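PDB 1O63: ATP phosphoribosyltransferase from Thermotoga maritima, which probably catalyses the first step of histidine biosynthesis, the condensation of ATP with 5-phosphoribose 1-diphosphate to phosphoribosyl-ATP and diphosphate. Local coordinates for residues L5-G10 / C42-P47; M17-K22 / E197-D202; R46-P51 / T66-E71; I61-T66 / T172-N177; N85-V90 / V147-T152. One frame throughout, in Å; residues are numbered along the deposited sequence.

Interaction 1: residues L5-G10 / C42-P47; sequences LAIPKG and CFMVRP
K9 and M44 meet where two parallel strands run out. The lysine nitrogen K9 NZ donates to M44 O at 3.1 Å, coming from well above the carbonyl plane, and S133 OG of the second subunit is bonded to the same nitrogen. The lysine chain, bent at three successive torsions, crosses the M44 side chain at about a right angle. An alanine in place of K9 would probably cost M44 O this donor and leave S133 of the second subunit without its lysine partner. The backbone satisfies itself by alternation: F43 N gives to L5 O, I7 N to F43 O, V45 N to I7 O, and K9 N to V45 O, all at 2.7 to 2.8 Å. On the face that carries I7, the branch CG2 lies 3.7 Å from CE of M44, a selenomethionine, while I7 CG1 rests 3.8 Å from C42 CB. That face packs under helix 13-23, with L5 and C42 on L20 and I7 on M17. V45, on the other face, meets V50 and Y53 of helix 50-55, and strands 61-65 and 34-37 extend the sheet beyond 4-8 and 40-45 respectively.

Interaction 2: residues M17-K22 / E197-D202; sequences MTYLKK and EVIEHD
Y19 offers one face of its ring to I199, whose CG1 sits over it 3.5 Å from the centroid and 17° off the ring normal, a CH-pi contact displaced toward the rim at CG and CD1. The two side chains cross at about a right angle. At the ring edge, D202 OD2 lies 3.5 Å from Y19 CE1, and one water joins the pair, 2.9 Å from Y19 OH and donating to D202 OD2 at 2.7 Å. The other carboxylate oxygen, D202 OD1, forms a salt bridge with K22 NZ at 2.7 Å, met on its anti side, 22° out of the carboxylate plane. K22 is extended beyond CG; its CB is pressed to 3.5 Å from V198 CG1, tighter than usual packing. An alanine in place of Y19 would probably open a gap over I199 CG1 and deprive the bridging water of its hydroxyl partner.

Behind this first shell, I82 of strand 81-94 touches both Y19 and I199. L195, one turn earlier in helix 185-204, also touches Y19; L20, turned away from the contact, packs on L5 and F191. The segments 17-22 and 197-202 cross at 120°, with the ring of Y19 between them. With one oxygen on an ammonium and the other on a water, the carboxylate of D202 is likely to stay ionised, and its salt bridge with K22 ties one helix to the other.

Interaction 3: residues R46-P51 / T66-E71; sequences RPFDVP and TDVLLE
F48, in the segment leading into helix 50-55, packs on V68 of the short helix 66-71; the two helices each follow a parallel strand of the same sheet. V68 CG2 lies over one face of the F48 ring, 3.9 Å from its centroid and 20° off the normal, nearer the rim at CD1 and CE1. The two side chains slide past each other in opposite directions. The ring's edge is met by E71, whose CB lies in the ring plane 3.7 Å from F48 CZ. Only the aliphatic part of E71 does this; its carboxylate leads away and accepts bonds from N112 N and V113 N at the start of helix 111-121. The second branch of V68, with CG1 anti to the backbone N (chi1 172°), fits beside the turn, 3.8 Å from P51 CG and 3.7 Å from P47 O, while its CG2 also reaches P47 CB at 4.0 Å. Within the turn, D49 N bonds to R46 O at 2.7 Å. K131 of the second subunit packs on F48 and bonds D49 OD1 through its backbone N. Strand 40-45, helix 50-55 and strand 61-65 form a beta-alpha-beta crossover that passes strand 4-8, an arrangement typical of the alpha/beta lobes of periplasmic-binding-protein-like folds.

Interaction 4: residues I61-T66 / T172-N177; sequences IGFCGT and THVVVN
G62 and V175 pair through their backbones, G62 N giving to V175 O at 2.8 Å and V175 N giving back to G62 O at 2.9 Å from 44° above the carbonyl plane. C64 and H173 form the next hydrogen-bonded pair: C64 N reaches H173 O at 3.2 Å, and H173 N reaches C64 O at 2.8 Å with an angle of 142° at the hydrogen. Between them stands the non-hydrogen-bonded pair of F63 and V174, where F63 CA makes a CA-H...O contact with H173 O.

This is the seam at which the parallel strands 40-45, 4-8 and 61-65 meet the antiparallel strand 161-176. That strand is one of two long ones running from lobe to lobe, as expected in a fold of the periplasmic-binding-protein type.

The polar side chains meet where strand 61-65 gives way to helix 66-71. T66 OG1 bonds H173 NE2 at 2.7 Å in the plane of the imidazole, and OG1 also bonds R171 N. Since Q78 OE1 bonds H173 ND1, both ring nitrogens are held, fixing the ring's rotation.

Apolar contacts gather on the face of I61, F63 and V174. I61 CG2, anti to the backbone N, touches V174 CG2 at 3.7 Å, and V174 CB lies 3.8 Å from F63 CE2, all three side chains pointing the same way. Helix 185-204 lies against this face, with L192 on I61 and L195 on F63.

Interaction 5: residues N85-V90 / V147-T152; sequences NISRMV and VDITET
The guanidinium of R88 has T150 CG2 over one face, 3.9 Å above the plane and offset toward the rim. At its edge R88 NH2 makes a weak hydrogen bond of 3.4 Å to E151 O, while NH1 finds its stronger partner in a salt bridge with E166. The chain bends at chi3 (-79°), which sets NE back from the extended line. D148 keeps its flat group close to the main chain, D148 OD1 accepting a weak bond of 2.8 Å from I149 N. The carboxylate of E151 is tied by a salt bridge to R11.

The backbones pair antiparallel. R88 N donates to T150 O at 3.0 Å and V90 N to D148 O at 2.9 Å, each answered by a bond in return. Strand 81-94 lies between 145-150 and 161-176 in the sheet, and with 161-176 it forms the long pair that links the two lobes. Two residues, I86 and S87, stand opposite the single I170 of strand 161-176, which makes a classic beta bulge.

The other side chains split between the two faces. With M89, a selenomethionine, CE meets I149 CG1 at 4.0 Å and SE meets V147 CG1 at 3.9 Å; S87 OG adds a contact of 3.5 Å with I149 CG2. D67 of helix 66-71 touches both M89 and I149. On the opposite face V90 CG1 packs on T150 CG2, and L156 of helix 154-158 touches both residues.

From the N terminus, strand 4-8 opens interaction 1, and helix 13-23 opens interaction 2 before interaction 1 closes on 42-47, so the two cross; L20 and M17 pack on I7. Interaction 3 starts where interaction 1 ends, on R46 and P47, and closes on helix 66-71. Interaction 4 opens on 61-66 inside that loop, shares T66 and crosses it. Interaction 5 follows interaction 3 and is nested inside the loop that interaction 4 closes at 172-177. Interaction 2 closes last, at 197-202, enclosing interactions 3, 4 and 5. Interactions 1 and 4 join neighbouring strands of one sheet, while interaction 5, beyond the chain's centre, reaches the other lobe.

Interaction 1: residues L5-G10 / C42-P47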
# COMPACT_ATOMS: atom_id res chain seq x y z
N LEU A 5 9.06 -14.53 14.48
CA LEU A 5 9.71 -13.62 13.53
C LEU A 5 8.69 -12.94 12.61
O LEU A 5 7.72 -13.59 12.18
CB LEU A 5 10.73 -14.40 12.69
CG LEU A 5 12.15 -14.52 13.22
CD1 LEU A 5 12.21 -15.00 14.65
CD2 LEU A 5 12.99 -15.44 12.32
N ALA A 6 8.91 -11.65 12.34
CA ALA A 6 8.01 -10.92 11.42
C ALA A 6 8.81 -10.77 10.10
O ALA A 6 9.82 -10.09 10.10
CB ALA A 6 7.69 -9.54 11.99
N ILE A 7 8.41 -11.48 9.08
CA ILE A 7 9.10 -11.57 7.80
C ILE A 7 8.38 -10.75 6.72
O ILE A 7 7.15 -10.81 6.58
CB ILE A 7 9.19 -13.04 7.36
CG1 ILE A 7 9.63 -13.99 8.47
CG2 ILE A 7 10.07 -13.19 6.12
CD1 ILE A 7 10.86 -13.63 9.25
N PRO A 8 9.11 -9.91 6.05
CA PRO A 8 8.59 -9.02 5.02
C PRO A 8 8.30 -9.72 3.70
O PRO A 8 9.20 -10.29 3.07
CB PRO A 8 9.75 -8.02 4.83
CG PRO A 8 10.97 -8.89 5.05
CD PRO A 8 10.60 -9.79 6.20
N LYS A 9 7.04 -9.70 3.25
CA LYS A 9 6.69 -10.33 1.98
C LYS A 9 7.24 -9.43 0.86
O LYS A 9 7.50 -8.25 1.09
CB LYS A 9 5.17 -10.48 1.81
CG LYS A 9 4.48 -11.36 2.85
CD LYS A 9 3.49 -12.32 2.22
CE LYS A 9 2.07 -11.85 2.35
NZ LYS A 9 1.42 -12.23 3.63
N GLY A 10 7.40 -9.98 -0.33
CA GLY A 10 7.84 -9.17 -1.45
C GLY A 10 9.33 -9.34 -1.73
O GLY A 10 9.90 -10.43 -1.71
N CYS A 42 6.96 -17.99 11.97
CA CYS A 42 7.18 -16.80 11.14
C CYS A 42 5.83 -16.20 10.74
O CYS A 42 5.01 -16.89 10.15
CB CYS A 42 7.94 -17.16 9.85
SG CYS A 42 9.69 -17.51 10.12
N PHE A 43 5.66 -14.91 11.07
CA PHE A 43 4.49 -14.17 10.57
C PHE A 43 4.91 -13.54 9.22
O PHE A 43 5.90 -12.81 9.20
CB PHE A 43 4.11 -13.11 11.58
CG PHE A 43 3.73 -13.64 12.94
CD1 PHE A 43 4.28 -13.06 14.09
CD2 PHE A 43 2.82 -14.65 13.10
CE1 PHE A 43 3.89 -13.53 15.34
CE2 PHE A 43 2.42 -15.11 14.34
CZ PHE A 43 3.00 -14.56 15.48
N MSE A 44 4.21 -13.85 8.15
CA MSE A 44 4.56 -13.32 6.81
C MSE A 44 3.72 -12.09 6.54
O MSE A 44 2.49 -12.19 6.49
CB MSE A 44 4.30 -14.39 5.76
CG MSE A 44 4.87 -15.76 6.11
SE MSE A 44 6.80 -15.74 6.18
CE MSE A 44 7.19 -14.91 4.51
N VAL A 45 4.32 -10.90 6.60
CA VAL A 45 3.55 -9.66 6.60
C VAL A 45 4.09 -8.66 5.60
O VAL A 45 5.20 -8.85 5.09
CB VAL A 45 3.56 -9.01 8.01
CG1 VAL A 45 3.02 -10.00 9.06
CG2 VAL A 45 4.97 -8.57 8.42
N ARG A 46 3.30 -7.63 5.30
CA ARG A 46 3.77 -6.58 4.38
C ARG A 46 4.93 -5.85 5.08
O ARG A 46 4.91 -5.66 6.30
CB ARG A 46 2.68 -5.62 4.03
CG ARG A 46 1.41 -6.12 3.40
CD ARG A 46 1.62 -6.95 2.16
NE ARG A 46 2.64 -6.43 1.25
CZ ARG A 46 3.10 -7.15 0.22
NH1 ARG A 46 4.02 -6.65 -0.59
NH2 ARG A 46 2.61 -8.37 -0.00
N PRO A 47 5.94 -5.48 4.30
CA PRO A 47 7.14 -4.85 4.82
C PRO A 47 6.92 -3.73 5.78
O PRO A 47 7.55 -3.67 6.87
CB PRO A 47 7.82 -4.32 3.52
CG PRO A 47 7.43 -5.34 2.49
CD PRO A 47 6.00 -5.69 2.84

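Interaction 2: residues M17-K22 / E197-D202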
# COMPACT_ATOMS: atom_id res chain seq x y z
N MSE A 17 14.11 -15.59 4.06
CA MSE A 17 13.78 -17.01 4.27
C MSE A 17 14.99 -17.88 3.97
O MSE A 17 15.22 -18.87 4.66
CB MSE A 17 12.57 -17.40 3.43
CG MSE A 17 11.35 -16.50 3.82
SE MSE A 17 10.81 -16.99 5.63
CE MSE A 17 10.26 -18.79 5.21
N THR A 18 15.81 -17.51 2.99
CA THR A 18 17.05 -18.29 2.76
C THR A 18 18.00 -18.19 3.93
O THR A 18 18.61 -19.21 4.35
CB THR A 18 17.69 -17.86 1.43
OG1 THR A 18 16.84 -18.39 0.39
CG2 THR A 18 19.09 -18.39 1.24
N TYR A 19 18.10 -17.03 4.59
CA TYR A 19 18.96 -16.93 5.77
C TYR A 19 18.49 -17.92 6.85
O TYR A 19 19.32 -18.62 7.45
CB TYR A 19 19.03 -15.56 6.41
CG TYR A 19 19.49 -14.39 5.58
CD1 TYR A 19 20.57 -14.45 4.72
CD2 TYR A 19 18.81 -13.17 5.69
CE1 TYR A 19 20.96 -13.36 3.96
CE2 TYR A 19 19.21 -12.08 4.95
CZ TYR A 19 20.28 -12.17 4.09
OH TYR A 19 20.64 -11.05 3.36
N LEU A 20 17.21 -17.90 7.16
CA LEU A 20 16.68 -18.79 8.20
C LEU A 20 16.90 -20.25 7.81
O LEU A 20 17.15 -21.09 8.68
CB LEU A 20 15.16 -18.56 8.33
CG LEU A 20 14.73 -17.12 8.67
CD1 LEU A 20 13.23 -17.10 8.95
CD2 LEU A 20 15.51 -16.60 9.87
N LYS A 21 16.68 -20.57 6.54
CA LYS A 21 16.93 -21.92 6.03
C LYS A 21 18.36 -22.33 6.33
O LYS A 21 18.59 -23.36 6.98
CB LYS A 21 16.61 -22.00 4.54
CG LYS A 21 16.74 -23.41 3.96
CD LYS A 21 16.79 -23.39 2.43
CE LYS A 21 16.97 -24.81 1.89
NZ LYS A 21 17.22 -24.83 0.42
N LYS A 22 19.34 -21.44 6.12
CA LYS A 22 20.73 -21.79 6.43
C LYS A 22 21.09 -21.77 7.90
O LYS A 22 22.15 -22.30 8.26
CB LYS A 22 21.73 -20.94 5.65
CG LYS A 22 21.43 -20.95 4.13
CD LYS A 22 22.42 -20.03 3.45
CE LYS A 22 22.38 -20.12 1.94
NZ LYS A 22 23.28 -19.07 1.35
N GLU A 197 26.38 -15.11 11.62
CA GLU A 197 27.36 -15.98 10.97
C GLU A 197 26.89 -16.35 9.55
O GLU A 197 27.61 -16.22 8.58
CB GLU A 197 27.49 -17.32 11.72
CG GLU A 197 28.57 -17.41 12.74
CD GLU A 197 28.81 -18.80 13.31
OE1 GLU A 197 29.90 -19.02 13.88
OE2 GLU A 197 27.93 -19.68 13.22
N VAL A 198 25.67 -16.86 9.47
CA VAL A 198 25.07 -17.29 8.20
C VAL A 198 24.97 -16.12 7.24
O VAL A 198 25.43 -16.14 6.09
CB VAL A 198 23.68 -17.90 8.48
CG1 VAL A 198 22.84 -18.03 7.24
CG2 VAL A 198 23.83 -19.24 9.20
N ILE A 199 24.39 -15.02 7.75
CA ILE A 199 24.16 -13.84 6.90
C ILE A 199 25.44 -13.25 6.36
O ILE A 199 25.54 -12.83 5.21
CB ILE A 199 23.34 -12.79 7.68
CG1 ILE A 199 21.89 -13.29 7.76
CG2 ILE A 199 23.44 -11.44 7.01
CD1 ILE A 199 21.00 -12.42 8.65
N GLU A 200 26.46 -13.17 7.20
CA GLU A 200 27.76 -12.65 6.77
C GLU A 200 28.31 -13.47 5.61
O GLU A 200 28.72 -12.92 4.58
CB GLU A 200 28.73 -12.72 7.97
CG GLU A 200 29.83 -11.68 7.88
CD GLU A 200 30.03 -10.94 9.20
OE1 GLU A 200 30.60 -11.55 10.13
OE2 GLU A 200 29.59 -9.79 9.31
N HIS A 201 28.32 -14.80 5.79
CA HIS A 201 28.84 -15.66 4.74
C HIS A 201 28.04 -15.51 3.45
O HIS A 201 28.61 -15.37 2.37
CB HIS A 201 28.87 -17.13 5.18
CG HIS A 201 29.55 -18.00 4.16
ND1 HIS A 201 30.92 -17.96 3.96
CD2 HIS A 201 29.05 -18.88 3.26
CE1 HIS A 201 31.23 -18.81 2.99
NE2 HIS A 201 30.12 -19.37 2.55
N ASP A 202 26.71 -15.45 3.57
CA ASP A 202 25.86 -15.34 2.39
C ASP A 202 26.07 -14.03 1.64
O ASP A 202 26.15 -14.04 0.41
CB ASP A 202 24.37 -15.46 2.75
CG ASP A 202 23.49 -15.38 1.51
OD1 ASP A 202 23.36 -16.42 0.82
OD2 ASP A 202 22.96 -14.29 1.20
O HOH W 1 22.83 -11.57 1.54

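Interaction 3: residues R46-P51 / T66-E71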
# COMPACT_ATOMS: atom_id res chain seq x y z
N ARG A 46 3.30 -7.63 5.30
CA ARG A 46 3.77 -6.58 4.38
C ARG A 46 4.93 -5.85 5.08
O ARG A 46 4.91 -5.66 6.30
CB ARG A 46 2.68 -5.62 4.03
CG ARG A 46 1.41 -6.12 3.40
CD ARG A 46 1.62 -6.95 2.16
NE ARG A 46 2.64 -6.43 1.25
CZ ARG A 46 3.10 -7.15 0.22
NH1 ARG A 46 4.02 -6.65 -0.59
NH2 ARG A 46 2.61 -8.37 -0.00
N PRO A 47 5.94 -5.48 4.30
CA PRO A 47 7.14 -4.85 4.82
C PRO A 47 6.92 -3.73 5.78
O PRO A 47 7.55 -3.67 6.87
CB PRO A 47 7.82 -4.32 3.52
CG PRO A 47 7.43 -5.34 2.49
CD PRO A 47 6.00 -5.69 2.84
N PHE A 48 5.98 -2.82 5.50
CA PHE A 48 5.70 -1.71 6.40
C PHE A 48 5.04 -2.15 7.69
O PHE A 48 5.10 -1.43 8.70
CB PHE A 48 4.84 -0.63 5.71
CG PHE A 48 5.73 0.47 5.16
CD1 PHE A 48 6.29 0.34 3.90
CD2 PHE A 48 6.05 1.58 5.92
CE1 PHE A 48 7.12 1.32 3.39
CE2 PHE A 48 6.88 2.55 5.42
CZ PHE A 48 7.42 2.44 4.14
N ASP A 49 4.52 -3.36 7.75
CA ASP A 49 3.88 -3.86 8.97
C ASP A 49 4.87 -4.57 9.88
O ASP A 49 4.50 -4.93 11.00
CB ASP A 49 2.74 -4.82 8.61
CG ASP A 49 1.60 -4.12 7.90
OD1 ASP A 49 0.87 -4.77 7.14
OD2 ASP A 49 1.44 -2.90 8.08
N VAL A 50 6.12 -4.80 9.43
CA VAL A 50 7.07 -5.50 10.32
C VAL A 50 7.25 -4.77 11.62
O VAL A 50 7.10 -5.36 12.72
CB VAL A 50 8.38 -5.79 9.60
CG1 VAL A 50 9.54 -6.08 10.56
CG2 VAL A 50 8.20 -6.93 8.60
N PRO A 51 7.50 -3.46 11.61
CA PRO A 51 7.75 -2.73 12.84
C PRO A 51 6.50 -2.67 13.71
O PRO A 51 6.62 -2.69 14.94
CB PRO A 51 8.23 -1.36 12.41
CG PRO A 51 8.07 -1.28 10.95
CD PRO A 51 7.88 -2.67 10.42
N THR A 66 15.55 -0.50 4.26
CA THR A 66 15.87 0.84 4.75
C THR A 66 14.72 1.81 4.51
O THR A 66 14.51 2.73 5.32
CB THR A 66 17.16 1.38 4.07
OG1 THR A 66 18.13 0.32 4.01
CG2 THR A 66 17.73 2.53 4.88
N ASP A 67 13.98 1.65 3.45
CA ASP A 67 12.83 2.50 3.13
C ASP A 67 11.83 2.46 4.28
O ASP A 67 11.42 3.53 4.76
CB ASP A 67 12.19 2.09 1.80
CG ASP A 67 11.92 0.61 1.69
OD1 ASP A 67 10.85 0.24 1.14
OD2 ASP A 67 12.73 -0.23 2.14
N VAL A 68 11.45 1.28 4.73
CA VAL A 68 10.51 1.14 5.85
C VAL A 68 11.06 1.84 7.08
O VAL A 68 10.38 2.62 7.74
CB VAL A 68 10.23 -0.34 6.17
CG1 VAL A 68 9.42 -0.55 7.44
CG2 VAL A 68 9.51 -1.02 4.98
N LEU A 69 12.31 1.52 7.44
CA LEU A 69 12.95 2.05 8.62
C LEU A 69 13.00 3.56 8.66
O LEU A 69 12.80 4.17 9.73
CB LEU A 69 14.37 1.48 8.78
CG LEU A 69 14.62 0.62 10.02
CD1 LEU A 69 13.50 -0.38 10.21
CD2 LEU A 69 15.96 -0.10 9.96
N LEU A 70 13.35 4.17 7.52
CA LEU A 70 13.47 5.64 7.51
C LEU A 70 12.11 6.29 7.32
O LEU A 70 11.97 7.46 7.67
CB LEU A 70 14.45 6.10 6.45
CG LEU A 70 15.88 6.43 6.78
CD1 LEU A 70 16.34 6.10 8.20
CD2 LEU A 70 16.85 5.82 5.77
N GLU A 71 11.15 5.62 6.68
CA GLU A 71 9.86 6.26 6.48
C GLU A 71 9.03 6.31 7.76
O GLU A 71 8.20 7.19 7.95
CB GLU A 71 9.08 5.55 5.36
CG GLU A 71 7.70 6.11 5.12
CD GLU A 71 7.74 7.56 4.65
OE1 GLU A 71 6.75 8.28 4.82
OE2 GLU A 71 8.79 7.99 4.11

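Interaction 4: residues I61-T66 / T172-N177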
# COMPACT_ATOMS: atom_id res chain seq x y z
N ILE A 61 11.61 -10.85 16.66
CA ILE A 61 12.61 -10.35 15.70
C ILE A 61 11.92 -10.10 14.35
O ILE A 61 11.02 -10.86 13.99
CB ILE A 61 13.75 -11.34 15.53
CG1 ILE A 61 14.51 -11.52 16.88
CG2 ILE A 61 14.79 -10.88 14.49
CD1 ILE A 61 15.26 -12.84 16.94
N GLY A 62 12.38 -9.08 13.61
CA GLY A 62 11.82 -8.84 12.29
C GLY A 62 12.90 -8.32 11.34
O GLY A 62 14.09 -8.22 11.69
N PHE A 63 12.52 -8.24 10.06
CA PHE A 63 13.37 -7.79 8.98
C PHE A 63 12.57 -6.83 8.07
O PHE A 63 11.39 -7.07 7.83
CB PHE A 63 13.89 -8.94 8.11
CG PHE A 63 14.53 -10.05 8.90
CD1 PHE A 63 13.75 -11.03 9.50
CD2 PHE A 63 15.90 -10.07 9.10
CE1 PHE A 63 14.30 -12.04 10.25
CE2 PHE A 63 16.47 -11.07 9.89
CZ PHE A 63 15.68 -12.05 10.45
N CYS A 64 13.22 -5.75 7.65
CA CYS A 64 12.59 -4.81 6.73
C CYS A 64 13.65 -3.97 6.02
O CYS A 64 14.82 -3.96 6.42
CB CYS A 64 11.56 -3.94 7.44
SG CYS A 64 12.23 -3.02 8.86
N GLY A 65 13.30 -3.34 4.91
CA GLY A 65 14.30 -2.56 4.18
C GLY A 65 14.53 -1.20 4.80
O GLY A 65 13.80 -0.69 5.65
N THR A 66 15.55 -0.50 4.26
CA THR A 66 15.87 0.84 4.75
C THR A 66 14.72 1.81 4.51
O THR A 66 14.51 2.73 5.32
CB THR A 66 17.16 1.38 4.07
OG1 THR A 66 18.13 0.32 4.01
CG2 THR A 66 17.73 2.53 4.88
N THR A 172 18.57 -4.70 3.62
CA THR A 172 17.75 -5.41 4.60
C THR A 172 18.30 -5.08 5.99
O THR A 172 19.52 -4.92 6.12
CB THR A 172 17.86 -6.92 4.36
OG1 THR A 172 17.47 -7.14 2.99
CG2 THR A 172 16.98 -7.73 5.29
N HIS A 173 17.43 -4.95 6.99
CA HIS A 173 17.91 -4.68 8.35
C HIS A 173 17.25 -5.74 9.28
O HIS A 173 16.15 -6.15 8.92
CB HIS A 173 17.43 -3.32 8.83
CG HIS A 173 17.95 -2.15 8.05
ND1 HIS A 173 18.99 -1.38 8.46
CD2 HIS A 173 17.55 -1.65 6.85
CE1 HIS A 173 19.24 -0.43 7.53
NE2 HIS A 173 18.37 -0.59 6.55
N VAL A 174 17.91 -6.12 10.33
CA VAL A 174 17.28 -6.98 11.36
C VAL A 174 16.92 -6.08 12.55
O VAL A 174 17.71 -5.21 12.94
CB VAL A 174 18.13 -8.16 11.77
CG1 VAL A 174 19.53 -7.72 12.17
CG2 VAL A 174 17.49 -8.92 12.95
N VAL A 175 15.69 -6.23 13.06
CA VAL A 175 15.19 -5.38 14.12
C VAL A 175 14.61 -6.25 15.24
O VAL A 175 14.05 -7.31 14.94
CB VAL A 175 14.13 -4.37 13.68
CG1 VAL A 175 14.80 -3.15 13.03
CG2 VAL A 175 13.09 -4.98 12.75
N VAL A 176 14.82 -5.86 16.48
CA VAL A 176 14.40 -6.72 17.60
C VAL A 176 13.47 -5.95 18.54
O VAL A 176 13.75 -4.81 18.89
CB VAL A 176 15.63 -7.21 18.40
CG1 VAL A 176 15.25 -7.97 19.66
CG2 VAL A 176 16.54 -8.14 17.57
N ASN A 177 12.42 -6.61 18.99
CA ASN A 177 11.53 -6.01 20.01
C ASN A 177 12.33 -5.90 21.31
O ASN A 177 12.87 -6.88 21.82
CB ASN A 177 10.34 -6.95 20.18
CG ASN A 177 9.40 -6.66 21.32
OD1 ASN A 177 9.45 -5.61 21.96
ND2 ASN A 177 8.50 -7.61 21.56

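Interaction 5: residues N85-V90 / V147-T152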
# COMPACT_ATOMS: atom_id res chain seq x y z
N ASN A 85 23.37 -4.57 -0.90
CA ASN A 85 22.61 -3.42 -1.40
C ASN A 85 21.48 -3.97 -2.28
O ASN A 85 21.76 -4.66 -3.27
CB ASN A 85 23.50 -2.51 -2.24
CG ASN A 85 24.59 -1.83 -1.46
OD1 ASN A 85 24.47 -1.58 -0.26
ND2 ASN A 85 25.69 -1.50 -2.14
N ILE A 86 20.23 -3.71 -1.92
CA ILE A 86 19.13 -4.20 -2.75
C ILE A 86 18.74 -3.20 -3.84
O ILE A 86 18.40 -3.55 -4.96
CB ILE A 86 17.84 -4.38 -1.90
CG1 ILE A 86 18.13 -5.09 -0.60
CG2 ILE A 86 16.76 -5.06 -2.73
CD1 ILE A 86 18.72 -6.47 -0.69
N SER A 87 18.53 -1.96 -3.38
CA SER A 87 18.07 -0.90 -4.30
C SER A 87 18.47 0.47 -3.78
O SER A 87 19.29 0.56 -2.85
CB SER A 87 16.54 -1.01 -4.40
OG SER A 87 15.97 -1.07 -3.11
N ARG A 88 17.98 1.52 -4.42
CA ARG A 88 18.32 2.89 -4.04
C ARG A 88 17.04 3.75 -3.98
O ARG A 88 16.22 3.68 -4.87
CB ARG A 88 19.24 3.54 -5.06
CG ARG A 88 20.65 2.99 -5.21
CD ARG A 88 21.29 3.55 -6.49
NE ARG A 88 20.83 2.86 -7.67
CZ ARG A 88 20.89 3.27 -8.93
NH1 ARG A 88 21.39 4.45 -9.25
NH2 ARG A 88 20.42 2.49 -9.90
N MSE A 89 17.03 4.68 -3.05
CA MSE A 89 15.95 5.70 -2.98
C MSE A 89 16.52 6.92 -3.71
O MSE A 89 17.63 7.37 -3.40
CB MSE A 89 15.59 5.99 -1.55
CG MSE A 89 14.47 7.01 -1.33
SE MSE A 89 12.75 6.28 -1.77
CE MSE A 89 12.44 5.19 -0.21
N VAL A 90 15.83 7.38 -4.76
CA VAL A 90 16.36 8.50 -5.54
C VAL A 90 15.33 9.61 -5.73
O VAL A 90 14.14 9.39 -5.56
CB VAL A 90 16.83 8.04 -6.94
CG1 VAL A 90 17.95 7.02 -6.81
CG2 VAL A 90 15.68 7.45 -7.77
N VAL A 147 10.15 10.96 -5.69
CA VAL A 147 11.16 10.33 -4.81
C VAL A 147 10.74 8.86 -4.76
O VAL A 147 9.61 8.59 -4.34
CB VAL A 147 11.24 10.94 -3.42
CG1 VAL A 147 11.99 10.02 -2.47
CG2 VAL A 147 11.87 12.32 -3.43
N ASP A 148 11.54 7.98 -5.33
CA ASP A 148 11.10 6.57 -5.42
C ASP A 148 12.29 5.63 -5.45
O ASP A 148 13.44 6.04 -5.60
CB ASP A 148 10.24 6.36 -6.67
CG ASP A 148 9.34 5.15 -6.61
OD1 ASP A 148 9.23 4.52 -5.53
OD2 ASP A 148 8.72 4.81 -7.64
N ILE A 149 11.99 4.34 -5.36
CA ILE A 149 13.03 3.31 -5.38
C ILE A 149 13.25 2.86 -6.84
O ILE A 149 12.30 2.75 -7.60
CB ILE A 149 12.57 2.06 -4.60
CG1 ILE A 149 12.33 2.37 -3.11
CG2 ILE A 149 13.56 0.90 -4.74
CD1 ILE A 149 11.73 1.10 -2.43
N THR A 150 14.49 2.57 -7.14
CA THR A 150 14.97 2.03 -8.39
C THR A 150 16.07 1.01 -8.08
O THR A 150 16.76 1.13 -7.08
CB THR A 150 15.56 3.14 -9.30
OG1 THR A 150 15.93 2.57 -10.56
CG2 THR A 150 16.81 3.75 -8.68
N GLU A 151 16.22 -0.01 -8.92
CA GLU A 151 17.28 -0.99 -8.72
C GLU A 151 18.33 -0.83 -9.83
O GLU A 151 19.53 -0.80 -9.54
CB GLU A 151 16.71 -2.41 -8.74
CG GLU A 151 15.76 -2.65 -7.55
CD GLU A 151 15.58 -4.14 -7.29
OE1 GLU A 151 14.57 -4.53 -6.66
OE2 GLU A 151 16.47 -4.93 -7.68
N THR A 152 17.87 -0.75 -11.07
CA THR A 152 18.81 -0.59 -12.18
C THR A 152 18.57 0.71 -12.95
O THR A 152 19.29 0.96 -13.91
CB THR A 152 18.73 -1.75 -13.20
OG1 THR A 152 17.44 -1.74 -13.82
CG2 THR A 152 19.02 -3.08 -12.59